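Local coordinates for protein putative thiol-disulfide isomerase or thioredoxin (Salmonella enterica subsp. enterica serovar Typhimurium, PDB 3L9V) that probably catalyses thiol-disulfide exchange as a DsbA-like oxidoreductase built on the thioredoxin fold, at residues 14-19 against 51-56; 19-24 against 141-146. One frame throughout, in Å; residues are numbered along the deposited sequence. Where two conformers were deposited one is given.

Interaction 1 of 2, residues 14-19 against 51-56; sequences DAPAVV and RMVKYH
P16, V18 and V19 meet R51, M52, V53 and Y55 where two parallel strands of the thioredoxin fold, 18-22 and outermost 52-56, start side by side. The helices between them make this a worked example of a beta-alpha-beta crossover. V18 is held by both its polar backbone atoms: its N donates to R51 O (3.0 Å), and its O accepts from V53 N (2.9 Å), so the two bonds straddle M52.

The side chains then divide between the faces of the sheet. On the face of V18 and M52, CG1 of V18 lies 4.1 Å from CG of the extended selenomethionine M52; V178 and L182 of helix 167-182 pack on V18, and helix 38-43 packs on M52. On the other face, V19 has CG1 anti to its backbone N (chi1 171°), which carries that methyl along the strand and obliquely against the Y55 ring, 3.5 Å from its CD2. M75 of helix 64-77 touches both V53 and Y55 here.

P16 fills the start of this second face. Its CB comes 3.7 Å from CG2 of V53, the two side chains crossing at about a right angle. R51, with CG between the backbone N and the carbonyl carbon (chi1 67°), runs extended back past the proline and lays one guanidinium face over it, NH2 3.8 Å from P16 CG. R51 and V53 each have two deposited conformers, so these proline contacts are less certain. Beside them a water accepts from R51 N at 2.8 Å and from A17 N at 3.1 Å.

Interaction 2 of 2, residues 19-24 against 141-146; sequences VEFFSF and YGVRGT
F21, on strand 18-22, is met by Y141 and V143 of the segment that leads from helix 125-140 toward strand 148-151 in this thioredoxin-fold domain. The helix finishes in a Schellman motif at G142, whose positive phi turns the chain so that Y141 and V143, two residues apart, can both reach the strand. Most of the touching residues are buried, and the contact is largely apolar packing.

The aromatic part is an offset edge-to-face pair. F21 presents its edge to the face of Y141, with centroids 5.3 Å apart and planes at 60°; the tip atom CZ of F21 comes 3.6 Å from Y141 CD1. A CH-pi contact addresses the face of the same phenylalanine: V143 CG2 stands 3.6 Å from the F21 centroid and only 8° off the ring normal. One ring is thus held at its edge and over a face by neighbours of a single turn, while L137 of helix 125-140 adds to its packing.

Toward the start of the strand, CG2 of V19 packs obliquely on the phenol end of Y141, 3.4 Å from its OH, and Y150 lies against the same tyrosine ring.

At the other end T146 packs on backbone. Its OG1 sits between the backbone N and the carbonyl carbon (chi1 49°), leaving CG2 to face the end of the strand, near F21 O and S23 N; the S23 hydroxyl is engaged instead with Y25 N, OG accepting its hydrogen bond. T146 also touches C26 of the CxxC pair at a helix start, probably the redox-active cysteines as in other thioredoxin-fold oxidoreductases. T146 CG2 lies 3.7 Å from F22 CA.

How the interactions relate
Interactions 1 and 2 lie on successive parts of strand 18-22, their centres 11 Å apart, and share V19, whose two methyls divide the work: CG1 serves interaction 1 and CG2 interaction 2. The sheet joins them directly through a probable hydrogen bond from E20 N to V53 O (2.9 Å), which carries the parallel pairing onward. Near the start of the strand, A15 CB lies 3.3 Å from Y141 OH. Beyond its end, H56 NE2 is 2.9 Å from F24 N, probably hydrogen-bonded, just ahead of the presumed redox motif of C26 and C29. The principle illustrated is that one central strand can pair with an edge strand through its backbone while its side chains pack on a loop that reaches the presumed redox site.

Interaction 1 of 2, residues 14-19 against 51-56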
ATOM      1  N   ASP A  14      -1.204   8.954 -16.413  1.00 43.22           N
ATOM      2  CA  ASP A  14      -0.182   7.922 -16.354  1.00 44.80           C
ATOM      3  C   ASP A  14      -0.215   7.178 -15.026  1.00 44.22           C
ATOM      4  O   ASP A  14       0.833   6.791 -14.516  1.00 44.50           O
ATOM      5  CB  ASP A  14       1.210   8.523 -16.545  1.00 57.59           C
ATOM      6  CG  ASP A  14       1.371   9.219 -17.882  1.00 71.43           C
ATOM      7  OD1 ASP A  14       0.564   8.961 -18.806  1.00 68.83           O
ATOM      8  OD2 ASP A  14       2.316  10.029 -18.005  1.00 80.03           O
ATOM      9  N   ALA A  15      -1.409   6.971 -14.470  1.00 41.59           N
ATOM     10  CA  ALA A  15      -1.543   6.225 -13.220  1.00 33.86           C
ATOM     11  C   ALA A  15      -1.409   4.741 -13.465  1.00 33.79           C
ATOM     12  O   ALA A  15      -1.863   4.232 -14.483  1.00 25.35           O
ATOM     13  CB  ALA A  15      -2.889   6.515 -12.557  1.00 29.25           C
ATOM     14  N   PRO A  16      -0.783   4.030 -12.517  1.00 34.46           N
ATOM     15  CA  PRO A  16      -0.875   2.576 -12.569  1.00 28.91           C
ATOM     16  C   PRO A  16      -2.358   2.171 -12.640  1.00 27.75           C
ATOM     17  O   PRO A  16      -3.199   2.954 -12.219  1.00 30.52           O
ATOM     18  CB  PRO A  16      -0.253   2.149 -11.234  1.00 28.11           C
ATOM     19  CG  PRO A  16       0.658   3.280 -10.847  1.00 25.16           C
ATOM     20  CD  PRO A  16      -0.020   4.514 -11.348  1.00 26.42           C
ATOM     21  N   ALA A  17      -2.676   0.986 -13.157  1.00 30.07           N
ATOM     22  CA  ALA A  17      -4.079   0.578 -13.286  1.00 31.90           C
ATOM     23  C   ALA A  17      -4.787   0.566 -11.947  1.00 36.75           C
ATOM     24  O   ALA A  17      -5.958   0.958 -11.852  1.00 29.34           O
ATOM     25  CB  ALA A  17      -4.204  -0.782 -13.937  1.00 25.54           C
ATOM     26  N   VAL A  18      -4.096   0.069 -10.925  1.00 28.76           N
ATOM     27  CA  VAL A  18      -4.601   0.165  -9.558  1.00 25.81           C
ATOM     28  C   VAL A  18      -3.525   0.730  -8.653  1.00 26.19           C
ATOM     29  O   VAL A  18      -2.353   0.338  -8.724  1.00 28.89           O
ATOM     30  CB  VAL A  18      -5.087  -1.192  -8.993  1.00 26.79           C
ATOM     31  CG1 VAL A  18      -5.646  -1.008  -7.588  1.00 32.03           C
ATOM     32  CG2 VAL A  18      -6.149  -1.798  -9.881  1.00 22.34           C
ATOM     33  N   VAL A  19      -3.917   1.675  -7.824  1.00 23.96           N
ATOM     34  CA  VAL A  19      -3.045   2.233  -6.805  1.00 25.31           C
ATOM     35  C   VAL A  19      -3.758   2.087  -5.464  1.00 28.68           C
ATOM     36  O   VAL A  19      -4.946   2.390  -5.362  1.00 25.34           O
ATOM     37  CB  VAL A  19      -2.788   3.716  -7.070  1.00 26.72           C
ATOM     38  CG1 VAL A  19      -2.069   4.374  -5.890  1.00 25.00           C
ATOM     39  CG2 VAL A  19      -2.004   3.899  -8.385  1.00 27.19           C
ATOM     40  N   ARG A  51      -0.793  -2.878 -13.791  0.54 36.25           N
ATOM     41  CA  ARG A  51      -0.146  -3.150 -12.513  0.54 36.54           C
ATOM     42  C   ARG A  51      -0.895  -2.554 -11.324  0.54 34.24           C
ATOM     43  O   ARG A  51      -1.639  -1.582 -11.469  0.54 31.41           O
ATOM     44  CB  ARG A  51       1.310  -2.662 -12.532  0.54 39.39           C
ATOM     45  CG  ARG A  51       1.502  -1.145 -12.616  0.54 41.55           C
ATOM     46  CD  ARG A  51       2.960  -0.811 -12.997  0.54 42.75           C
ATOM     47  NE  ARG A  51       3.305   0.614 -12.922  0.54 39.00           N
ATOM     48  CZ  ARG A  51       2.827   1.550 -13.744  0.54 38.87           C
ATOM     49  NH1 ARG A  51       1.951   1.231 -14.691  0.54 27.35           N
ATOM     50  NH2 ARG A  51       3.211   2.814 -13.608  0.54 41.40           N
HETATM   51  N   MSE A  52      -0.701  -3.159 -10.154  1.00 28.24           N
HETATM   52  CA  MSE A  52      -1.174  -2.594  -8.912  1.00 31.27           C
HETATM   53  C   MSE A  52       0.067  -2.166  -8.170  1.00 36.15           C
HETATM   54  O   MSE A  52       0.989  -2.959  -8.007  1.00 35.83           O
HETATM   55  CB  MSE A  52      -1.906  -3.647  -8.066  1.00 22.35           C
HETATM   56  CG  MSE A  52      -2.276  -3.143  -6.668  1.00 27.64           C
HETATM   57 SE   MSE A  52      -3.352  -4.466  -5.713  1.00 45.31          SE
HETATM   58  CE  MSE A  52      -3.979  -3.476  -4.186  1.00 33.74           C
ATOM     59  N   VAL A  53       0.061  -0.922  -7.700  0.57 30.27           N
ATOM     60  CA  VAL A  53       1.153  -0.358  -6.930  0.57 28.99           C
ATOM     61  C   VAL A  53       0.631   0.146  -5.587  0.57 28.80           C
ATOM     62  O   VAL A  53      -0.453   0.731  -5.528  0.57 28.36           O
ATOM     63  CB  VAL A  53       1.792   0.815  -7.693  0.57 26.87           C
ATOM     64  CG1 VAL A  53       2.999   1.313  -6.961  0.57 18.36           C
ATOM     65  CG2 VAL A  53       2.180   0.365  -9.110  0.57 31.79           C
ATOM     66  N   LYS A  54       1.405  -0.070  -4.519  1.00 23.64           N
ATOM     67  CA  LYS A  54       1.031   0.398  -3.193  1.00 24.20           C
ATOM     68  C   LYS A  54       1.978   1.452  -2.673  1.00 23.04           C
ATOM     69  O   LYS A  54       3.216   1.349  -2.769  1.00 27.69           O
ATOM     70  CB  LYS A  54       0.941  -0.775  -2.183  1.00 18.76           C
ATOM     71  CG  LYS A  54       0.032  -1.881  -2.635  1.00 23.74           C
ATOM     72  CD  LYS A  54      -0.184  -2.905  -1.527  1.00 31.55           C
ATOM     73  CE  LYS A  54      -0.932  -2.298  -0.360  1.00 30.13           C
ATOM     74  NZ  LYS A  54      -1.332  -3.289   0.688  1.00 27.08           N
ATOM     75  N   TYR A  55       1.381   2.468  -2.091  1.00 20.48           N
ATOM     76  CA  TYR A  55       2.122   3.549  -1.529  1.00 16.39           C
ATOM     77  C   TYR A  55       1.761   3.688  -0.075  1.00 23.98           C
ATOM     78  O   TYR A  55       0.584   3.676   0.272  1.00 22.57           O
ATOM     79  CB  TYR A  55       1.760   4.856  -2.226  1.00 19.10           C
ATOM     80  CG  TYR A  55       2.024   4.871  -3.716  1.00 25.97           C
ATOM     81  CD1 TYR A  55       3.281   4.559  -4.226  1.00 33.69           C
ATOM     82  CD2 TYR A  55       1.030   5.265  -4.607  1.00 34.46           C
ATOM     83  CE1 TYR A  55       3.534   4.614  -5.595  1.00 40.21           C
ATOM     84  CE2 TYR A  55       1.271   5.325  -5.978  1.00 35.84           C
ATOM     85  CZ  TYR A  55       2.521   5.001  -6.460  1.00 39.78           C
ATOM     86  OH  TYR A  55       2.748   5.047  -7.807  1.00 45.90           O
ATOM     87  N   HIS A  56       2.782   3.890   0.750  1.00 24.83           N
ATOM     88  CA  HIS A  56       2.614   4.065   2.189  1.00 25.09           C
ATOM     89  C   HIS A  56       2.351   5.518   2.570  1.00 27.32           C
ATOM     90  O   HIS A  56       2.881   6.446   1.946  1.00 31.87           O
ATOM     91  CB  HIS A  56       3.840   3.529   2.946  1.00 23.92           C
ATOM     92  CG  HIS A  56       3.557   3.243   4.379  1.00 18.36           C
ATOM     93  ND1 HIS A  56       3.845   4.133   5.403  1.00 15.95           N
ATOM     94  CD2 HIS A  56       2.960   2.183   4.982  1.00 16.75           C
ATOM     95  CE1 HIS A  56       3.442   3.633   6.547  1.00 16.67           C
ATOM     96  NE2 HIS A  56       2.912   2.442   6.329  1.00 22.73           N
TER
HETATM   97  O   HOH W   1      -0.690  -0.418 -15.136  1.00 44.33           O

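Interaction 2 of 2, residues 19-24 against 141-146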
ATOM      1  N   VAL A  19      -3.917   1.675  -7.824  1.00 23.96           N
ATOM      2  CA  VAL A  19      -3.045   2.233  -6.805  1.00 25.31           C
ATOM      3  C   VAL A  19      -3.758   2.087  -5.464  1.00 28.68           C
ATOM      4  O   VAL A  19      -4.946   2.390  -5.362  1.00 25.34           O
ATOM      5  CB  VAL A  19      -2.788   3.716  -7.070  1.00 26.72           C
ATOM      6  CG1 VAL A  19      -2.069   4.374  -5.890  1.00 25.00           C
ATOM      7  CG2 VAL A  19      -2.004   3.899  -8.385  1.00 27.19           C
ATOM      8  N   GLU A  20      -3.038   1.611  -4.454  1.00 21.42           N
ATOM      9  CA  GLU A  20      -3.570   1.578  -3.089  1.00 22.67           C
ATOM     10  C   GLU A  20      -2.671   2.325  -2.078  1.00 17.20           C
ATOM     11  O   GLU A  20      -1.507   1.982  -1.885  1.00 26.60           O
ATOM     12  CB  GLU A  20      -3.809   0.134  -2.646  1.00 24.57           C
ATOM     13  CG  GLU A  20      -4.276   0.018  -1.215  1.00 26.77           C
ATOM     14  CD  GLU A  20      -4.453  -1.416  -0.739  1.00 41.42           C
ATOM     15  OE1 GLU A  20      -4.521  -2.355  -1.567  1.00 39.12           O
ATOM     16  OE2 GLU A  20      -4.524  -1.602   0.488  1.00 43.80           O
ATOM     17  N   PHE A  21      -3.195   3.380  -1.477  1.00 19.39           N
ATOM     18  CA  PHE A  21      -2.503   4.030  -0.373  1.00 20.86           C
ATOM     19  C   PHE A  21      -2.888   3.290   0.899  1.00 29.09           C
ATOM     20  O   PHE A  21      -4.085   3.017   1.135  1.00 23.90           O
ATOM     21  CB  PHE A  21      -2.880   5.506  -0.276  1.00 22.56           C
ATOM     22  CG  PHE A  21      -2.334   6.352  -1.412  1.00 27.01           C
ATOM     23  CD1 PHE A  21      -2.947   6.343  -2.661  1.00 28.20           C
ATOM     24  CD2 PHE A  21      -1.208   7.146  -1.229  1.00 25.01           C
ATOM     25  CE1 PHE A  21      -2.461   7.131  -3.709  1.00 28.81           C
ATOM     26  CE2 PHE A  21      -0.695   7.923  -2.281  1.00 25.18           C
ATOM     27  CZ  PHE A  21      -1.328   7.919  -3.520  1.00 25.31           C
ATOM     28  N   PHE A  22      -1.877   2.954   1.704  1.00 22.44           N
ATOM     29  CA  PHE A  22      -2.081   2.112   2.886  1.00 20.98           C
ATOM     30  C   PHE A  22      -1.122   2.550   3.981  1.00 26.50           C
ATOM     31  O   PHE A  22      -0.209   3.337   3.735  1.00 26.29           O
ATOM     32  CB  PHE A  22      -1.845   0.616   2.559  1.00 17.44           C
ATOM     33  CG  PHE A  22      -0.344   0.213   2.494  1.00 22.51           C
ATOM     34  CD1 PHE A  22       0.468   0.633   1.442  1.00 23.96           C
ATOM     35  CD2 PHE A  22       0.229  -0.554   3.497  1.00 20.02           C
ATOM     36  CE1 PHE A  22       1.832   0.280   1.391  1.00 20.69           C
ATOM     37  CE2 PHE A  22       1.578  -0.915   3.469  1.00 27.46           C
ATOM     38  CZ  PHE A  22       2.385  -0.499   2.398  1.00 27.58           C
ATOM     39  N   SER A  23      -1.328   2.023   5.184  1.00 23.08           N
ATOM     40  CA  SER A  23      -0.406   2.249   6.287  1.00 24.88           C
ATOM     41  C   SER A  23      -0.212   0.967   7.087  1.00 27.78           C
ATOM     42  O   SER A  23      -1.157   0.227   7.278  1.00 21.57           O
ATOM     43  CB  SER A  23      -0.957   3.315   7.227  1.00 27.51           C
ATOM     44  OG  SER A  23      -0.197   3.339   8.428  1.00 32.26           O
ATOM     45  N   PHE A  24       0.995   0.712   7.586  1.00 27.68           N
ATOM     46  CA  PHE A  24       1.189  -0.456   8.457  1.00 22.80           C
ATOM     47  C   PHE A  24       0.441  -0.372   9.809  1.00 23.28           C
ATOM     48  O   PHE A  24       0.355  -1.355  10.553  1.00 22.70           O
ATOM     49  CB  PHE A  24       2.683  -0.749   8.632  1.00 22.83           C
ATOM     50  CG  PHE A  24       3.317  -1.294   7.388  1.00 27.64           C
ATOM     51  CD1 PHE A  24       2.929  -2.517   6.888  1.00 22.80           C
ATOM     52  CD2 PHE A  24       4.267  -0.564   6.701  1.00 30.92           C
ATOM     53  CE1 PHE A  24       3.475  -3.009   5.725  1.00 27.28           C
ATOM     54  CE2 PHE A  24       4.827  -1.058   5.553  1.00 27.48           C
ATOM     55  CZ  PHE A  24       4.427  -2.280   5.058  1.00 21.47           C
ATOM     56  N   TYR A 141      -3.719  12.532  -5.574  1.00 27.66           N
ATOM     57  CA  TYR A 141      -4.862  11.639  -5.547  1.00 27.14           C
ATOM     58  C   TYR A 141      -5.911  12.141  -4.570  1.00 30.00           C
ATOM     59  O   TYR A 141      -6.995  11.585  -4.486  1.00 39.56           O
ATOM     60  CB  TYR A 141      -4.454  10.210  -5.144  1.00 26.40           C
ATOM     61  CG  TYR A 141      -3.895   9.391  -6.273  1.00 32.22           C
ATOM     62  CD1 TYR A 141      -2.544   9.415  -6.560  1.00 27.52           C
ATOM     63  CD2 TYR A 141      -4.724   8.601  -7.066  1.00 35.53           C
ATOM     64  CE1 TYR A 141      -2.032   8.686  -7.590  1.00 25.11           C
ATOM     65  CE2 TYR A 141      -4.212   7.857  -8.105  1.00 26.43           C
ATOM     66  CZ  TYR A 141      -2.853   7.914  -8.361  1.00 28.28           C
ATOM     67  OH  TYR A 141      -2.301   7.188  -9.381  1.00 33.04           O
ATOM     68  N   GLY A 142      -5.571  13.165  -3.804  1.00 29.90           N
ATOM     69  CA  GLY A 142      -6.496  13.716  -2.826  1.00 29.37           C
ATOM     70  C   GLY A 142      -6.781  12.741  -1.690  1.00 31.04           C
ATOM     71  O   GLY A 142      -7.908  12.651  -1.217  1.00 30.01           O
ATOM     72  N   VAL A 143      -5.759  12.017  -1.240  1.00 27.71           N
ATOM     73  CA  VAL A 143      -5.972  10.950  -0.257  1.00 31.80           C
ATOM     74  C   VAL A 143      -6.456  11.473   1.081  1.00 23.27           C
ATOM     75  O   VAL A 143      -5.951  12.468   1.574  1.00 24.20           O
ATOM     76  CB  VAL A 143      -4.692  10.119  -0.029  1.00 32.58           C
ATOM     77  CG1 VAL A 143      -4.950   9.008   0.990  1.00 24.28           C
ATOM     78  CG2 VAL A 143      -4.254   9.522  -1.342  1.00 22.52           C
ATOM     79  N   ARG A 144      -7.417  10.786   1.681  1.00 28.58           N
ATOM     80  CA  ARG A 144      -8.005  11.242   2.949  1.00 28.00           C
ATOM     81  C   ARG A 144      -7.850  10.224   4.079  1.00 26.52           C
ATOM     82  O   ARG A 144      -8.156  10.509   5.235  1.00 29.32           O
ATOM     83  CB  ARG A 144      -9.497  11.540   2.744  1.00 38.01           C
ATOM     84  CG  ARG A 144      -9.770  12.709   1.799  1.00 43.59           C
ATOM     85  CD  ARG A 144     -11.252  13.051   1.734  1.00 48.64           C
ATOM     86  NE  ARG A 144     -11.960  12.223   0.766  1.00 56.88           N
ATOM     87  CZ  ARG A 144     -12.804  11.249   1.090  1.00 65.84           C
ATOM     88  NH1 ARG A 144     -13.058  10.984   2.369  1.00 68.80           N
ATOM     89  NH2 ARG A 144     -13.402  10.546   0.135  1.00 67.03           N
ATOM     90  N   GLY A 145      -7.405   9.024   3.734  1.00 23.25           N
ATOM     91  CA  GLY A 145      -7.276   7.959   4.707  1.00 26.62           C
ATOM     92  C   GLY A 145      -6.844   6.669   4.056  1.00 26.62           C
ATOM     93  O   GLY A 145      -6.490   6.642   2.878  1.00 27.24           O
ATOM     94  N   THR A 146      -6.889   5.588   4.820  1.00 23.17           N
ATOM     95  CA  THR A 146      -6.402   4.312   4.333  1.00 22.24           C
ATOM     96  C   THR A 146      -7.341   3.189   4.736  1.00 24.24           C
ATOM     97  O   THR A 146      -8.046   3.290   5.734  1.00 27.41           O
ATOM     98  CB  THR A 146      -5.021   3.993   4.961  1.00 26.45           C
ATOM     99  OG1 THR A 146      -5.100   4.190   6.379  1.00 23.02           O
ATOM    100  CG2 THR A 146      -3.920   4.904   4.386  1.00 21.86           C
TER